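Local coordinates for protein alpha-1,3-glucanase (Paenibacillus glycanilyticus, PDB 6K0P) that probably hydrolyses the alpha-1,3-glucosidic linkages of alpha-1,3-glucan, as a glycoside hydrolase of family 87, and binds nigerose sugars at several sites, at residues P247-T253 against G275-V281. The protein carries 1 engineered substitution. Residues are numbered along the deposited sequence; the frame is centred on the assembly and turned at random.
Sequences PQSQSNT and GNYINRV. With GLC (alpha-D-glucopyranose), chain B; GLC (alpha-D-glucopyranose), chain D; SO4 (sulfate ion), chain H.
Asn276 reaches into the loop of Pro247-Thr253 in a loop-to-loop contact held mainly by asparagine amides, where the loops that follow the paired parallel strands 242-245 and 271-274, on neighbouring turns of the parallel beta-helix, lie against each other. Asparagine suits such irregular backbone, its short amide offering two N-H and a carbonyl. Asn276 CG lies between the backbone N and the carbonyl carbon (chi1 65°), which aims the amide at the loop. Asn276 ND2 gives one hydrogen to Pro247 O (2.8 Å) and, in the conformer described, the other to Thr253 OG1 (2.8 Å), both close to the amide plane, while Asn276 OD1 accepts from Thr253 N (2.9 Å). Gln250 N, closing the type I turn, meets Pro247 O on the opposite face from Asn276 ND2. A leucine in place of Asn276 would probably leave Pro247 O with only the turn's own bond among those described here, and Thr253 N without its acceptor.

Asn252, at a positive phi (61°) that asparagine tolerates well, answers in the other direction: its backbone N binds Asn276 O, and Asn252 OD1 takes Ile278 N at 2.8 Å, nearly along the C=O axis. Asn252 ND2 donates to Asn279 OD1 (3.0 Å) from above that carbonyl plane; Asn124 binds the same oxygen. Asn252 CA sits over a face of the Tyr277 ring, 3.6 Å from its centroid, a CH-pi contact.

Gln248 sends NE2 to Gly275 O (3.0 Å) and lies in one glycan pocket; Arg280, paired with Asp282 and Asp354, binds a glucose in another. Because the Asn276 and Asn252 amides both donate and accept, they probably help hold together two irregular loops that each contribute to a sugar site.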
# COMPACT_ATOMS: atom_id res chain seq x y z
N PRO A 247 5.84 -22.61 1.70
CA PRO A 247 7.12 -23.28 1.99
C PRO A 247 8.29 -22.34 1.80
O PRO A 247 8.56 -21.89 0.68
CB PRO A 247 7.15 -24.43 0.96
CG PRO A 247 5.70 -24.69 0.67
CD PRO A 247 5.05 -23.33 0.69
N GLN A 248 8.99 -22.02 2.89
CA GLN A 248 9.97 -20.95 2.84
C GLN A 248 11.28 -21.35 2.19
O GLN A 248 12.08 -20.47 1.85
CB GLN A 248 10.19 -20.36 4.24
CG GLN A 248 8.96 -19.61 4.76
CD GLN A 248 8.63 -18.40 3.91
OE1 GLN A 248 9.52 -17.64 3.53
NE2 GLN A 248 7.36 -18.21 3.60
N SER A 249 11.51 -22.64 1.98
CA SER A 249 12.66 -23.08 1.20
C SER A 249 12.38 -23.07 -0.30
O SER A 249 13.29 -23.35 -1.09
CB SER A 249 13.11 -24.48 1.65
OG SER A 249 12.12 -25.44 1.38
N GLN A 250 11.15 -22.78 -0.70
CA GLN A 250 10.79 -22.53 -2.09
C GLN A 250 10.61 -21.03 -2.30
O GLN A 250 10.54 -20.25 -1.35
CB GLN A 250 9.50 -23.28 -2.45
CG GLN A 250 9.62 -24.80 -2.33
CD GLN A 250 8.28 -25.51 -2.34
OE1 GLN A 250 7.27 -24.97 -2.80
NE2 GLN A 250 8.26 -26.72 -1.83
N SER A 251 10.56 -20.62 -3.56
CA SER A 251 10.33 -19.22 -3.88
C SER A 251 9.22 -19.08 -4.90
O SER A 251 9.11 -19.88 -5.84
CB SER A 251 11.60 -18.52 -4.38
OG SER A 251 11.96 -18.99 -5.66
N ASN A 252 8.37 -18.07 -4.70
CA ASN A 252 7.35 -17.67 -5.67
C ASN A 252 6.34 -18.77 -5.95
O ASN A 252 5.96 -18.99 -7.10
CB ASN A 252 7.98 -17.20 -6.99
CG ASN A 252 9.01 -16.10 -6.80
OD1 ASN A 252 9.03 -15.41 -5.79
ND2 ASN A 252 9.87 -15.93 -7.79
N THR A 253 5.87 -19.47 -4.91
CA THR A 253 4.85 -20.52 -5.06
C THR A 253 3.47 -19.89 -4.95
O THR A 253 3.20 -19.14 -4.00
CB THR A 253 5.00 -21.57 -3.96
OG1 THR A 253 6.39 -21.80 -3.67
CG2 THR A 253 4.36 -22.89 -4.39
N GLY A 275 3.72 -15.40 2.57
CA GLY A 275 4.08 -15.96 1.29
C GLY A 275 5.58 -16.15 1.15
O GLY A 275 6.37 -15.80 2.02
N ASN A 276 5.96 -16.74 0.02
CA ASN A 276 7.38 -16.96 -0.26
C ASN A 276 7.83 -16.28 -1.55
O ASN A 276 8.87 -16.64 -2.11
CB ASN A 276 7.72 -18.45 -0.25
CG ASN A 276 7.03 -19.20 -1.36
OD1 ASN A 276 6.37 -18.61 -2.21
ND2 ASN A 276 7.18 -20.53 -1.35
N TYR A 277 7.07 -15.30 -2.03
CA TYR A 277 7.51 -14.54 -3.19
C TYR A 277 8.70 -13.67 -2.80
O TYR A 277 8.71 -13.06 -1.72
CB TYR A 277 6.38 -13.68 -3.78
CG TYR A 277 5.47 -14.51 -4.66
CD1 TYR A 277 4.43 -15.25 -4.12
CD2 TYR A 277 5.69 -14.58 -6.04
CE1 TYR A 277 3.61 -16.03 -4.91
CE2 TYR A 277 4.88 -15.38 -6.85
CZ TYR A 277 3.84 -16.09 -6.27
OH TYR A 277 3.01 -16.90 -7.04
N ILE A 278 9.71 -13.66 -3.66
CA ILE A 278 10.86 -12.78 -3.53
C ILE A 278 10.96 -11.80 -4.68
O ILE A 278 11.90 -11.00 -4.72
CB ILE A 278 12.17 -13.56 -3.34
CG1 ILE A 278 12.40 -14.51 -4.52
CG2 ILE A 278 12.11 -14.33 -2.02
CD1 ILE A 278 13.76 -15.19 -4.50
N ASN A 279 10.04 -11.87 -5.64
CA ASN A 279 9.95 -10.90 -6.71
C ASN A 279 8.55 -10.99 -7.29
O ASN A 279 7.78 -11.91 -6.98
CB ASN A 279 11.02 -11.12 -7.80
CG ASN A 279 10.94 -12.51 -8.41
OD1 ASN A 279 11.58 -13.45 -7.92
ND2 ASN A 279 10.15 -12.65 -9.47
N ARG A 280 8.22 -10.02 -8.13
CA ARG A 280 6.92 -9.97 -8.78
C ARG A 280 6.86 -10.98 -9.91
O ARG A 280 7.84 -11.16 -10.66
CB ARG A 280 6.70 -8.56 -9.34
CG ARG A 280 5.38 -8.34 -10.03
CD ARG A 280 5.23 -6.87 -10.39
NE ARG A 280 4.00 -6.63 -11.13
CZ ARG A 280 3.45 -5.43 -11.30
NH1 ARG A 280 4.03 -4.36 -10.77
NH2 ARG A 280 2.32 -5.30 -11.98
N VAL A 281 5.71 -11.64 -10.03
CA VAL A 281 5.37 -12.49 -11.17
C VAL A 281 3.95 -12.13 -11.57
O VAL A 281 3.07 -12.04 -10.71
CB VAL A 281 5.47 -13.98 -10.80
CG1 VAL A 281 5.22 -14.86 -12.04
CG2 VAL A 281 6.83 -14.30 -10.18
C1 GLC B . -0.15 -6.88 -14.29
C2 GLC B . -1.05 -7.90 -14.96
C3 GLC B . -2.12 -8.34 -13.98
C4 GLC B . -1.48 -8.83 -12.69
C5 GLC B . -0.64 -7.73 -12.10
C6 GLC B . 0.16 -8.18 -10.89
O1 GLC B . -0.92 -5.75 -14.13
O2 GLC B . -1.58 -7.30 -16.14
O3 GLC B . -2.75 -9.48 -14.53
O4 GLC B . -2.46 -9.18 -11.74
O5 GLC B . 0.30 -7.33 -13.05
O6 GLC B . 0.96 -9.31 -11.09
C1 GLC D . 12.02 -15.87 9.82
C2 GLC D . 12.65 -14.92 8.81
C3 GLC D . 11.99 -15.00 7.44
C4 GLC D . 12.03 -16.45 7.01
C5 GLC D . 11.44 -17.34 8.09
C6 GLC D . 11.48 -18.79 7.61
O2 GLC D . 12.67 -13.61 9.34
O3 GLC D . 12.79 -14.28 6.56
O4 GLC D . 11.28 -16.68 5.83
O5 GLC D . 12.13 -17.18 9.33
O6 GLC D . 12.82 -19.24 7.53
S SO4 H . 12.23 -23.01 -5.71
O1 SO4 H . 12.75 -21.76 -6.25
O2 SO4 H . 10.80 -22.87 -5.45
O3 SO4 H . 12.46 -24.06 -6.71
O4 SO4 H . 12.95 -23.35 -4.48
O HOH W 1 11.17 -17.65 -0.68
O HOH W 2 4.37 -18.13 -9.04
O HOH W 3 3.64 -17.48 -1.62